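Local coordinates for protein glucuronoarabinoxylan endo-1,4-beta-xylanase (Clostridium papyrosolvens, PDB 4FMV) that hydrolyses internal beta-1,4 linkages of xylan, as the family 30 glycoside hydrolase domain of a longer protein that also carries carbohydrate-binding and dockerin modules, at residues V7-T12 with N320-V325; G42-R47 with I294-K299; G288-F293 with Y312-T317. All blocks are in the same frame, centred on the assembly; numbering follows the deposited sequence.

Contact 1: residues V7-T12 with N320-V325; sequences VNLGST and NKAVIV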
ATOM      1  N   VAL A   7     -23.968   2.335  -8.630  1.00 21.35           N
ATOM      2  CA  VAL A   7     -22.615   2.056  -9.106  1.00 20.67           C
ATOM      3  C   VAL A   7     -22.549   2.426 -10.582  1.00 20.49           C
ATOM      4  O   VAL A   7     -23.234   1.818 -11.414  1.00 18.39           O
ATOM      5  CB  VAL A   7     -22.214   0.579  -8.885  1.00 19.33           C
ATOM      6  CG1 VAL A   7     -20.790   0.322  -9.379  1.00 16.72           C
ATOM      7  CG2 VAL A   7     -22.313   0.227  -7.419  1.00 18.73           C
ATOM      8  N   ASN A   8     -21.771   3.454 -10.917  1.00 20.23           N
ATOM      9  CA  ASN A   8     -21.739   3.868 -12.315  1.00 20.73           C
ATOM     10  C   ASN A   8     -20.482   3.314 -12.924  1.00 19.37           C
ATOM     11  O   ASN A   8     -19.394   3.847 -12.739  1.00 20.94           O
ATOM     12  CB  ASN A   8     -21.745   5.396 -12.427  1.00 22.73           C
ATOM     13  CG  ASN A   8     -21.672   5.881 -13.876  1.00 26.07           C
ATOM     14  OD1 ASN A   8     -21.831   5.100 -14.814  1.00 27.38           O
ATOM     15  ND2 ASN A   8     -21.428   7.175 -14.058  1.00 25.57           N
ATOM     16  N   LEU A   9     -20.664   2.277 -13.724  1.00 21.33           N
ATOM     17  CA  LEU A   9     -19.557   1.506 -14.275  1.00 22.83           C
ATOM     18  C   LEU A   9     -18.868   2.305 -15.369  1.00 25.28           C
ATOM     19  O   LEU A   9     -17.780   1.950 -15.821  1.00 23.18           O
ATOM     20  CB  LEU A   9     -20.088   0.191 -14.850  1.00 22.27           C
ATOM     21  CG  LEU A   9     -20.698  -0.749 -13.813  1.00 23.50           C
ATOM     22  CD1 LEU A   9     -21.437  -1.907 -14.467  1.00 25.58           C
ATOM     23  CD2 LEU A   9     -19.600  -1.252 -12.862  1.00 20.01           C
ATOM     24  N   GLY A  10     -19.528   3.380 -15.794  1.00 26.72           N
ATOM     25  CA  GLY A  10     -19.051   4.182 -16.901  1.00 26.20           C
ATOM     26  C   GLY A  10     -18.247   5.365 -16.420  1.00 26.03           C
ATOM     27  O   GLY A  10     -17.672   6.102 -17.231  1.00 24.79           O
ATOM     28  N   SER A  11     -18.195   5.557 -15.102  1.00 22.22           N
ATOM     29  CA  SER A  11     -17.436   6.681 -14.567  1.00 22.08           C
ATOM     30  C   SER A  11     -16.244   6.193 -13.754  1.00 23.18           C
ATOM     31  O   SER A  11     -16.394   5.796 -12.588  1.00 25.15           O
ATOM     32  CB  SER A  11     -18.345   7.549 -13.692  1.00 20.83           C
ATOM     33  OG  SER A  11     -17.663   8.705 -13.242  1.00 22.66           O
ATOM     34  N   THR A  12     -15.053   6.343 -14.328  1.00 19.68           N
ATOM     35  CA  THR A  12     -13.841   5.805 -13.735  1.00 18.31           C
ATOM     36  C   THR A  12     -13.023   6.856 -12.982  1.00 18.50           C
ATOM     37  O   THR A  12     -13.014   8.030 -13.303  1.00 20.82           O
ATOM     38  CB  THR A  12     -12.939   5.027 -14.746  1.00 31.98           C
ATOM     39  OG1 THR A  12     -12.624   5.850 -15.878  1.00 28.52           O
ATOM     40  CG2 THR A  12     -13.619   3.740 -15.210  1.00 31.83           C
ATOM     41  N   ASN A 320     -13.548  -7.433 -17.377  1.00 21.78           N
ATOM     42  CA  ASN A 320     -14.961  -7.776 -17.564  1.00 24.43           C
ATOM     43  C   ASN A 320     -15.628  -8.251 -16.285  1.00 22.86           C
ATOM     44  O   ASN A 320     -16.521  -9.112 -16.314  1.00 20.74           O
ATOM     45  CB  ASN A 320     -15.135  -8.819 -18.673  1.00 28.57           C
ATOM     46  CG  ASN A 320     -14.284  -8.518 -19.893  1.00 31.78           C
ATOM     47  OD1 ASN A 320     -14.471  -7.499 -20.558  1.00 30.51           O
ATOM     48  ND2 ASN A 320     -13.336  -9.403 -20.187  1.00 34.60           N
ATOM     49  N   LYS A 321     -15.176  -7.687 -15.166  1.00 21.70           N
ATOM     50  CA  LYS A 321     -15.729  -7.975 -13.845  1.00 18.46           C
ATOM     51  C   LYS A 321     -16.109  -6.669 -13.127  1.00 17.81           C
ATOM     52  O   LYS A 321     -15.512  -5.609 -13.373  1.00 17.72           O
ATOM     53  CB  LYS A 321     -14.709  -8.771 -13.009  1.00 19.15           C
ATOM     54  CG  LYS A 321     -14.448 -10.182 -13.549  1.00 21.53           C
ATOM     55  CD  LYS A 321     -13.257 -10.840 -12.883  1.00 21.09           C
ATOM     56  CE  LYS A 321     -13.037 -12.234 -13.470  1.00 24.46           C
ATOM     57  NZ  LYS A 321     -12.896 -12.178 -14.959  1.00 27.31           N
ATOM     58  N   ALA A 322     -17.103  -6.744 -12.246  1.00 19.15           N
ATOM     59  CA  ALA A 322     -17.441  -5.630 -11.354  1.00 17.11           C
ATOM     60  C   ALA A 322     -17.202  -6.075  -9.923  1.00 17.29           C
ATOM     61  O   ALA A 322     -17.522  -7.215  -9.577  1.00 17.07           O
ATOM     62  CB  ALA A 322     -18.886  -5.233 -11.527  1.00 19.29           C
ATOM     63  N   VAL A 323     -16.639  -5.182  -9.108  1.00 14.51           N
ATOM     64  CA  VAL A 323     -16.367  -5.441  -7.702  1.00 13.58           C
ATOM     65  C   VAL A 323     -16.936  -4.319  -6.825  1.00 15.47           C
ATOM     66  O   VAL A 323     -16.678  -3.130  -7.085  1.00 15.57           O
ATOM     67  CB  VAL A 323     -14.850  -5.560  -7.434  1.00 12.78           C
ATOM     68  CG1 VAL A 323     -14.602  -5.866  -5.976  1.00 10.10           C
ATOM     69  CG2 VAL A 323     -14.221  -6.648  -8.327  1.00 12.26           C
ATOM     70  N   ILE A 324     -17.715  -4.704  -5.808  1.00 12.54           N
ATOM     71  CA  ILE A 324     -18.288  -3.780  -4.818  1.00  9.39           C
ATOM     72  C   ILE A 324     -17.852  -4.241  -3.435  1.00 12.83           C
ATOM     73  O   ILE A 324     -18.045  -5.406  -3.064  1.00 14.87           O
ATOM     74  CB  ILE A 324     -19.830  -3.767  -4.850  1.00 11.18           C
ATOM     75  CG1 ILE A 324     -20.333  -3.310  -6.219  1.00  9.60           C
ATOM     76  CG2 ILE A 324     -20.400  -2.874  -3.736  1.00 10.61           C
ATOM     77  CD1 ILE A 324     -21.780  -3.710  -6.503  1.00 14.64           C
ATOM     78  N   VAL A 325     -17.238  -3.330  -2.688  1.00 12.93           N
ATOM     79  CA  VAL A 325     -16.822  -3.590  -1.321  1.00 10.96           C
ATOM     80  C   VAL A 325     -17.697  -2.746  -0.414  1.00 13.38           C
ATOM     81  O   VAL A 325     -17.697  -1.498  -0.491  1.00 12.49           O
ATOM     82  CB  VAL A 325     -15.330  -3.245  -1.105  1.00  7.35           C
ATOM     83  CG1 VAL A 325     -14.918  -3.427   0.370  1.00  8.64           C
ATOM     84  CG2 VAL A 325     -14.451  -4.087  -2.036  1.00  6.99           C
TER
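Val7 and Ile324 meet inside the beta-sandwich side domain that family 30 hydrolases carry beside their barrel, where the N-terminal strand 5-8 faces strand 321-328. The closer half of the contact is this pair: Val7 CG2 approaches Ile324 CD1 at 4.1 Å. In Ile324 the CG1 branch stands anti to the carbonyl carbon (chi1 -61°), and its extension ends in the methyl that meets the valine. Both residues are buried, and beta-branched side chains suit them, being compatible with an extended backbone and offering compact methyl surfaces to the core. Val301, Ala303 and Ala315 also touch Val7, while Phe338 and Phe340 touch Ile324.

Two residues along each segment the packing thins. Leu9 CD2 comes to 4.3 Å from Ala322 CB, and the single methyl of alanine is matched by a longer leucine at the corner where the chain turns. Leu9 is itself only partly shielded, and just beyond it Gly10 lies exposed to solvent. The corner is a type I turn from Asn8 to Ser11, leading toward strand 11-22. Asparagine suits the first position because its side chain can close an Asx turn. Asn342 ND2 also donates to Asn8 OD1; within the turn, Asn8 OD1 accepts from Gly10 N at 3.0 Å, the donor standing 59° above the plane of the side-chain carbonyl.

Contact 2: residues G42-R47 with I294-K299; sequences GYSILR and IRPGYK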
ATOM      1  N   GLY A  42      -4.332 -13.308  -2.796  1.00  8.48           N
ATOM      2  CA  GLY A  42      -4.040 -12.535  -3.995  1.00 10.80           C
ATOM      3  C   GLY A  42      -3.331 -11.195  -3.805  1.00  9.55           C
ATOM      4  O   GLY A  42      -3.498 -10.296  -4.639  1.00  9.67           O
ATOM      5  N   TYR A  43      -2.535 -11.042  -2.744  1.00 11.92           N
ATOM      6  CA  TYR A  43      -1.777  -9.792  -2.573  1.00 11.89           C
ATOM      7  C   TYR A  43      -0.913  -9.541  -3.813  1.00 14.02           C
ATOM      8  O   TYR A  43      -0.226 -10.447  -4.319  1.00 10.35           O
ATOM      9  CB  TYR A  43      -0.871  -9.809  -1.353  1.00  9.71           C
ATOM     10  CG  TYR A  43      -1.556  -9.775  -0.022  1.00  7.92           C
ATOM     11  CD1 TYR A  43      -2.923  -9.958   0.092  1.00  9.23           C
ATOM     12  CD2 TYR A  43      -0.824  -9.535   1.135  1.00  6.07           C
ATOM     13  CE1 TYR A  43      -3.542  -9.950   1.349  1.00  9.31           C
ATOM     14  CE2 TYR A  43      -1.428  -9.535   2.371  1.00  6.54           C
ATOM     15  CZ  TYR A  43      -2.781  -9.728   2.477  1.00  7.86           C
ATOM     16  OH  TYR A  43      -3.368  -9.719   3.736  1.00 12.01           O
ATOM     17  N   SER A  44      -1.051  -8.338  -4.361  1.00 13.91           N
ATOM     18  CA  SER A  44      -0.354  -7.926  -5.577  1.00 12.78           C
ATOM     19  C   SER A  44       0.887  -7.010  -5.412  1.00  6.85           C
ATOM     20  O   SER A  44       1.447  -6.555  -6.401  1.00  6.83           O
ATOM     21  CB  SER A  44      -1.377  -7.322  -6.532  1.00 11.83           C
ATOM     22  OG  SER A  44      -2.091  -6.325  -5.827  1.00 13.08           O
ATOM     23  N   ILE A  45       1.264  -6.682  -4.178  1.00  7.04           N
ATOM     24  CA  ILE A  45       2.430  -5.840  -3.938  1.00  8.40           C
ATOM     25  C   ILE A  45       3.168  -6.320  -2.684  1.00  8.70           C
ATOM     26  O   ILE A  45       2.538  -6.633  -1.673  1.00 10.28           O
ATOM     27  CB  ILE A  45       2.050  -4.339  -3.738  1.00 11.93           C
ATOM     28  CG1 ILE A  45       1.190  -3.824  -4.892  1.00 12.62           C
ATOM     29  CG2 ILE A  45       3.314  -3.474  -3.569  1.00 12.62           C
ATOM     30  CD1 ILE A  45       0.695  -2.365  -4.696  1.00  3.72           C
ATOM     31  N   LEU A  46       4.495  -6.371  -2.764  1.00  7.20           N
ATOM     32  CA  LEU A  46       5.354  -6.663  -1.615  1.00  7.79           C
ATOM     33  C   LEU A  46       6.359  -5.542  -1.418  1.00  9.84           C
ATOM     34  O   LEU A  46       6.996  -5.085  -2.375  1.00  9.08           O
ATOM     35  CB  LEU A  46       6.128  -7.984  -1.827  1.00  7.87           C
ATOM     36  CG  LEU A  46       7.110  -8.341  -0.706  1.00 10.28           C
ATOM     37  CD1 LEU A  46       6.399  -8.614   0.648  1.00  3.31           C
ATOM     38  CD2 LEU A  46       7.934  -9.542  -1.096  1.00 10.40           C
ATOM     39  N   ARG A  47       6.507  -5.111  -0.170  1.00 10.28           N
ATOM     40  CA  ARG A  47       7.481  -4.094   0.209  1.00  9.26           C
ATOM     41  C   ARG A  47       8.647  -4.738   0.959  1.00  8.10           C
ATOM     42  O   ARG A  47       8.456  -5.316   2.035  1.00  9.90           O
ATOM     43  CB  ARG A  47       6.812  -3.039   1.124  1.00  4.48           C
ATOM     44  CG  ARG A  47       7.728  -1.902   1.579  1.00  5.33           C
ATOM     45  CD  ARG A  47       7.001  -0.990   2.570  1.00  6.55           C
ATOM     46  NE  ARG A  47       7.794   0.201   2.937  1.00  7.58           N
ATOM     47  CZ  ARG A  47       7.859   0.707   4.164  1.00  7.57           C
ATOM     48  NH1 ARG A  47       7.190   0.119   5.136  1.00  7.76           N
ATOM     49  NH2 ARG A  47       8.567   1.827   4.411  1.00  8.99           N
ATOM     50  N   ILE A 294      -9.661  -7.094  -6.493  1.00 10.03           N
ATOM     51  CA  ILE A 294      -9.437  -5.905  -7.304  1.00  9.20           C
ATOM     52  C   ILE A 294      -8.005  -6.017  -7.781  1.00 10.66           C
ATOM     53  O   ILE A 294      -7.065  -5.604  -7.091  1.00  7.70           O
ATOM     54  CB  ILE A 294      -9.558  -4.635  -6.420  1.00 10.55           C
ATOM     55  CG1 ILE A 294     -10.871  -4.640  -5.646  1.00 12.52           C
ATOM     56  CG2 ILE A 294      -9.411  -3.349  -7.251  1.00  9.04           C
ATOM     57  CD1 ILE A 294     -10.945  -3.554  -4.548  1.00 14.30           C
ATOM     58  N   ARG A 295      -7.868  -6.414  -9.039  1.00 14.31           N
ATOM     59  CA  ARG A 295      -6.576  -6.810  -9.586  1.00 14.30           C
ATOM     60  C   ARG A 295      -5.850  -5.584 -10.120  1.00 13.71           C
ATOM     61  O   ARG A 295      -6.478  -4.598 -10.491  1.00 17.17           O
ATOM     62  CB  ARG A 295      -6.775  -7.830 -10.718  1.00 11.62           C
ATOM     63  CG  ARG A 295      -7.513  -9.106 -10.299  1.00 11.68           C
ATOM     64  CD  ARG A 295      -6.881  -9.689  -9.042  1.00 11.15           C
ATOM     65  NE  ARG A 295      -5.444  -9.915  -9.181  1.00  9.90           N
ATOM     66  CZ  ARG A 295      -4.645 -10.234  -8.165  1.00 11.18           C
ATOM     67  NH1 ARG A 295      -5.158 -10.358  -6.949  1.00  6.69           N
ATOM     68  NH2 ARG A 295      -3.338 -10.427  -8.364  1.00 11.15           N
ATOM     69  N   PRO A 296      -4.524  -5.649 -10.179  1.00 12.23           N
ATOM     70  CA  PRO A 296      -3.787  -4.545 -10.780  1.00 10.14           C
ATOM     71  C   PRO A 296      -4.339  -4.216 -12.174  1.00 16.00           C
ATOM     72  O   PRO A 296      -4.484  -5.112 -13.022  1.00 15.24           O
ATOM     73  CB  PRO A 296      -2.380  -5.131 -10.903  1.00 11.43           C
ATOM     74  CG  PRO A 296      -2.270  -6.004  -9.691  1.00 14.44           C
ATOM     75  CD  PRO A 296      -3.628  -6.648  -9.571  1.00 15.59           C
ATOM     76  N   GLY A 297      -4.626  -2.938 -12.413  1.00 15.92           N
ATOM     77  CA  GLY A 297      -5.152  -2.542 -13.702  1.00 17.45           C
ATOM     78  C   GLY A 297      -6.644  -2.287 -13.693  1.00 17.55           C
ATOM     79  O   GLY A 297      -7.167  -1.701 -14.630  1.00 18.69           O
ATOM     80  N   TYR A 298      -7.328  -2.714 -12.633  1.00 16.82           N
ATOM     81  CA  TYR A 298      -8.721  -2.340 -12.415  1.00 14.17           C
ATOM     82  C   TYR A 298      -8.764  -0.841 -12.140  1.00 16.29           C
ATOM     83  O   TYR A 298      -7.744  -0.219 -11.834  1.00 16.16           O
ATOM     84  CB  TYR A 298      -9.311  -3.065 -11.210  1.00 11.23           C
ATOM     85  CG  TYR A 298      -9.793  -4.484 -11.467  1.00 11.55           C
ATOM     86  CD1 TYR A 298      -9.088  -5.344 -12.307  1.00  9.74           C
ATOM     87  CD2 TYR A 298     -10.940  -4.951 -10.869  1.00  9.60           C
ATOM     88  CE1 TYR A 298      -9.511  -6.638 -12.531  1.00 11.17           C
ATOM     89  CE2 TYR A 298     -11.385  -6.237 -11.080  1.00 11.80           C
ATOM     90  CZ  TYR A 298     -10.663  -7.084 -11.903  1.00 14.83           C
ATOM     91  OH  TYR A 298     -11.113  -8.366 -12.118  1.00 12.26           O
ATOM     92  N   LYS A 299      -9.937  -0.250 -12.290  1.00 14.97           N
ATOM     93  CA  LYS A 299     -10.107   1.139 -11.926  1.00 14.55           C
ATOM     94  C   LYS A 299     -11.215   1.267 -10.885  1.00 12.75           C
ATOM     95  O   LYS A 299     -12.193   0.541 -10.927  1.00 12.61           O
ATOM     96  CB  LYS A 299     -10.447   1.958 -13.168  1.00 15.59           C
ATOM     97  CG  LYS A 299      -9.303   2.024 -14.151  1.00 20.05           C
ATOM     98  CD  LYS A 299      -9.691   2.750 -15.413  1.00 26.02           C
ATOM     99  CE  LYS A 299      -8.499   2.832 -16.362  1.00 28.92           C
ATOM    100  NZ  LYS A 299      -8.868   3.600 -17.583  1.00 32.07           N
TER
HETATM  101  O   HOH W   1      -1.067 -11.531  -6.963  1.00 18.44           O
HETATM  102  O   HOH W   2      -4.851  -6.831  -6.102  1.00  7.96           O
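Arg295 curls back to reach the carbonyl of Gly42, and its torsions explain how. Rather than extending, the chain bends at chi2 (-50°) and again at chi3 (-54°), which carries the guanidinium toward the residues just after helix 31-40. NH1 donates to Gly42 O at 2.8 Å with an N-H...O angle of 157°. The donor lies in the carbonyl plane on a lone pair of the oxygen, although that oxygen is tilted somewhat from the guanidinium plane. The second nitrogen works through water: Arg295 NH2 gives a bond to water 1 at 2.9 Å, and the water in turn donates to Tyr43 O.

Gly42 has positive phi as the chain leaves the helix, which favours glycine, and Arg295 NH1 comes in close beside it. In the (beta/alpha)8 barrel this is the link from helix 31-40 into barrel strand 45-49, whereas 294-299 leads from helix 282-291 to the side-domain strand 299-303.

Ser44 contributes in two ways. Its CB packs against Pro296 CG at 3.5 Å, a close apolar touch made by the rigid proline ring. Ser44 OG accepts from Phe19 N, its partner on barrel strand 11-22, and donates to water 2 at 2.8 Å. That water passes a bond on to Ile294 O and lies above one face of the guanidinium, displaced toward its rim. Arg295 to Tyr298 form a type II turn with Pro296 second, a position that suits proline, and Gly297 third, where the positive phi calls for glycine. The turn brings the ring of Tyr298 under the start of the arginine, with Arg295 N 3.5 Å above the ring plane and over its centre.

Contact 3: residues G288-F293 with Y312-T317; sequences GQFAKF and YVSAYT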
ATOM      1  N   GLY A 288      -7.466  -8.773   2.151  1.00 12.93           N
ATOM      2  CA  GLY A 288      -7.808  -9.650   1.039  1.00 12.95           C
ATOM      3  C   GLY A 288      -9.151  -9.371   0.366  1.00 12.78           C
ATOM      4  O   GLY A 288      -9.330  -9.675  -0.821  1.00 10.53           O
ATOM      5  N   GLN A 289     -10.109  -8.829   1.122  1.00  9.86           N
ATOM      6  CA  GLN A 289     -11.402  -8.423   0.569  1.00  9.84           C
ATOM      7  C   GLN A 289     -11.203  -7.433  -0.568  1.00 12.36           C
ATOM      8  O   GLN A 289     -12.055  -7.308  -1.470  1.00 12.75           O
ATOM      9  CB  GLN A 289     -12.254  -7.753   1.651  1.00  9.36           C
ATOM     10  CG  GLN A 289     -12.640  -8.655   2.822  1.00  7.58           C
ATOM     11  CD  GLN A 289     -13.749  -9.632   2.506  1.00 10.18           C
ATOM     12  OE1 GLN A 289     -13.945 -10.607   3.228  1.00 12.78           O
ATOM     13  NE2 GLN A 289     -14.495  -9.372   1.434  1.00  8.91           N
ATOM     14  N   PHE A 290     -10.083  -6.709  -0.496  1.00 12.93           N
ATOM     15  CA  PHE A 290      -9.632  -5.811  -1.564  1.00  7.51           C
ATOM     16  C   PHE A 290      -8.720  -6.535  -2.542  1.00  8.21           C
ATOM     17  O   PHE A 290      -9.022  -6.587  -3.746  1.00  9.26           O
ATOM     18  CB  PHE A 290      -8.935  -4.566  -1.002  1.00  8.37           C
ATOM     19  CG  PHE A 290      -9.865  -3.643  -0.230  1.00 11.10           C
ATOM     20  CD1 PHE A 290     -10.061  -3.812   1.133  1.00  8.54           C
ATOM     21  CD2 PHE A 290     -10.545  -2.619  -0.880  1.00 10.05           C
ATOM     22  CE1 PHE A 290     -10.929  -2.973   1.838  1.00 10.45           C
ATOM     23  CE2 PHE A 290     -11.402  -1.766  -0.184  1.00 11.34           C
ATOM     24  CZ  PHE A 290     -11.596  -1.944   1.179  1.00  9.99           C
ATOM     25  N   ALA A 291      -7.584  -7.031  -2.033  1.00  6.29           N
ATOM     26  CA  ALA A 291      -6.476  -7.552  -2.855  1.00  6.00           C
ATOM     27  C   ALA A 291      -6.864  -8.655  -3.791  1.00 10.22           C
ATOM     28  O   ALA A 291      -6.431  -8.679  -4.935  1.00 13.78           O
ATOM     29  CB  ALA A 291      -5.363  -8.067  -1.965  1.00  6.67           C
ATOM     30  N   LYS A 292      -7.638  -9.607  -3.284  1.00 10.37           N
ATOM     31  CA  LYS A 292      -7.952 -10.799  -4.058  1.00 11.99           C
ATOM     32  C   LYS A 292      -8.767 -10.426  -5.277  1.00 14.39           C
ATOM     33  O   LYS A 292      -8.510 -10.929  -6.369  1.00 14.39           O
ATOM     34  CB  LYS A 292      -8.740 -11.808  -3.213  1.00 11.82           C
ATOM     35  CG  LYS A 292      -9.005 -13.167  -3.908  1.00 13.57           C
ATOM     36  CD  LYS A 292      -7.731 -13.883  -4.323  1.00 13.61           C
ATOM     37  CE  LYS A 292      -8.014 -15.294  -4.897  1.00 13.35           C
ATOM     38  NZ  LYS A 292      -6.709 -16.025  -5.111  1.00 11.24           N
ATOM     39  N   PHE A 293      -9.801  -9.605  -5.064  1.00 12.25           N
ATOM     40  CA  PHE A 293     -10.728  -9.288  -6.142  1.00 13.33           C
ATOM     41  C   PHE A 293     -10.482  -8.029  -6.974  1.00 11.77           C
ATOM     42  O   PHE A 293     -10.951  -7.960  -8.114  1.00 12.13           O
ATOM     43  CB  PHE A 293     -12.169  -9.333  -5.598  1.00 15.51           C
ATOM     44  CG  PHE A 293     -12.402 -10.502  -4.688  1.00 16.86           C
ATOM     45  CD1 PHE A 293     -12.427 -11.792  -5.202  1.00 17.54           C
ATOM     46  CD2 PHE A 293     -12.525 -10.324  -3.321  1.00 17.18           C
ATOM     47  CE1 PHE A 293     -12.594 -12.877  -4.378  1.00 17.60           C
ATOM     48  CE2 PHE A 293     -12.695 -11.413  -2.486  1.00 17.95           C
ATOM     49  CZ  PHE A 293     -12.733 -12.693  -3.023  1.00 16.89           C
ATOM     50  N   TYR A 312     -20.291   1.945   4.340  1.00 14.53           N
ATOM     51  CA  TYR A 312     -19.301   2.566   3.464  1.00 11.96           C
ATOM     52  C   TYR A 312     -19.109   1.683   2.244  1.00 11.92           C
ATOM     53  O   TYR A 312     -18.895   0.480   2.378  1.00  9.90           O
ATOM     54  CB  TYR A 312     -17.993   2.742   4.236  1.00 12.53           C
ATOM     55  CG  TYR A 312     -18.204   3.582   5.472  1.00 14.18           C
ATOM     56  CD1 TYR A 312     -18.271   4.973   5.378  1.00 16.03           C
ATOM     57  CD2 TYR A 312     -18.378   2.991   6.723  1.00 14.27           C
ATOM     58  CE1 TYR A 312     -18.496   5.752   6.492  1.00 17.19           C
ATOM     59  CE2 TYR A 312     -18.585   3.760   7.847  1.00 14.33           C
ATOM     60  CZ  TYR A 312     -18.646   5.142   7.723  1.00 18.61           C
ATOM     61  OH  TYR A 312     -18.877   5.927   8.827  1.00 21.22           O
ATOM     62  N   VAL A 313     -19.206   2.262   1.056  1.00 10.33           N
ATOM     63  CA  VAL A 313     -19.177   1.450  -0.154  1.00 10.73           C
ATOM     64  C   VAL A 313     -18.243   2.023  -1.206  1.00 11.65           C
ATOM     65  O   VAL A 313     -18.228   3.230  -1.433  1.00 14.07           O
ATOM     66  CB  VAL A 313     -20.611   1.287  -0.763  1.00 22.93           C
ATOM     67  CG1 VAL A 313     -20.559   0.546  -2.103  1.00 19.02           C
ATOM     68  CG2 VAL A 313     -21.527   0.562   0.217  1.00 23.78           C
ATOM     69  N   SER A 314     -17.452   1.162  -1.839  1.00 11.25           N
ATOM     70  CA  SER A 314     -16.676   1.569  -3.013  1.00 11.86           C
ATOM     71  C   SER A 314     -16.867   0.521  -4.085  1.00 13.43           C
ATOM     72  O   SER A 314     -17.382  -0.545  -3.796  1.00 13.52           O
ATOM     73  CB  SER A 314     -15.190   1.756  -2.678  1.00 13.13           C
ATOM     74  OG  SER A 314     -14.625   0.631  -2.017  1.00 12.67           O
ATOM     75  N   ALA A 315     -16.477   0.826  -5.318  1.00 14.78           N
ATOM     76  CA  ALA A 315     -16.691  -0.093  -6.436  1.00 15.49           C
ATOM     77  C   ALA A 315     -15.568   0.017  -7.471  1.00 14.27           C
ATOM     78  O   ALA A 315     -14.923   1.050  -7.577  1.00 13.15           O
ATOM     79  CB  ALA A 315     -18.065   0.166  -7.080  1.00 15.75           C
ATOM     80  N   TYR A 316     -15.328  -1.055  -8.223  1.00 13.83           N
ATOM     81  CA  TYR A 316     -14.180  -1.139  -9.130  1.00 12.58           C
ATOM     82  C   TYR A 316     -14.553  -1.993 -10.338  1.00 14.70           C
ATOM     83  O   TYR A 316     -15.451  -2.829 -10.247  1.00 17.06           O
ATOM     84  CB  TYR A 316     -12.982  -1.785  -8.407  1.00 10.58           C
ATOM     85  CG  TYR A 316     -12.738  -1.194  -7.043  1.00 11.77           C
ATOM     86  CD1 TYR A 316     -13.573  -1.517  -5.971  1.00 12.61           C
ATOM     87  CD2 TYR A 316     -11.709  -0.277  -6.826  1.00  9.59           C
ATOM     88  CE1 TYR A 316     -13.380  -0.959  -4.710  1.00 14.72           C
ATOM     89  CE2 TYR A 316     -11.520   0.301  -5.568  1.00 11.70           C
ATOM     90  CZ  TYR A 316     -12.367  -0.052  -4.519  1.00 12.78           C
ATOM     91  OH  TYR A 316     -12.201   0.483  -3.271  1.00 16.28           O
ATOM     92  N   THR A 317     -13.878  -1.789 -11.470  1.00 13.89           N
ATOM     93  CA  THR A 317     -14.097  -2.641 -12.643  1.00 14.78           C
ATOM     94  C   THR A 317     -12.788  -2.968 -13.336  1.00 16.22           C
ATOM     95  O   THR A 317     -11.812  -2.229 -13.231  1.00 16.38           O
ATOM     96  CB  THR A 317     -14.996  -1.988 -13.727  1.00 23.89           C
ATOM     97  OG1 THR A 317     -14.405  -0.756 -14.168  1.00 24.13           O
ATOM     98  CG2 THR A 317     -16.386  -1.723 -13.210  1.00 26.16           C
TER
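Tyr316 reaches from its strand to the ring of Phe290, a residue near the end of helix 282-291. At its base, Tyr316 CB lies against Lys299 O on the adjoining strand. With CG anti to the carbonyl carbon (chi1 -47°), the ring is directed toward the helix. Along its length the Tyr316 ring lies with one face against the CD1 methyl of Ile294, a CH-pi contact; the side chain of Arg300 touches the residue as well. At the tip, Tyr316 OH lies 2.7 Å from Ser314 OG in a hydrogen bond that gives both buried hydroxyls a partner. The same Tyr316 OH meets Phe290 CE2 at 3.9 Å, at the edge of the phenylalanine ring and in its plane.

Ser314 OG approaches that edge more loosely, 4.4 Å from Phe290 CE2. Serine suits its position because it is small and brings a hydroxyl beside the tyrosine's, two residues back on the same strand. Phenylalanine fills the apolar side, where Val325 and Ile381 also touch its ring. This helix-on-sheet packing joins the last helix of the barrel to the beta-sandwich side domain, as in family 30 hydrolases.

In the fold
Contacts 1 and 3 lie on neighbouring strands, with centres about 10 Å apart. Strands 311-318 and 321-328 follow each other in the chain and pair through Tyr316 N and Val323 O, 2.7 Å apart. Contact 2 lies about 11 Å from contact 3, centre to centre; Lys299 N is 2.9 Å from Thr317 O where the loop joins the side domain. Contacts 1 and 2 have centres about 16 Å apart and meet at Val323 and Ile294. Together they run from the sandwich core to the barrel. Contact 2 reaches furthest inward: its strand continues to Arg47, salt-bridged to Glu177 and Glu232 within the barrel, whose centre probably holds the active site, as in other family 30 enzymes.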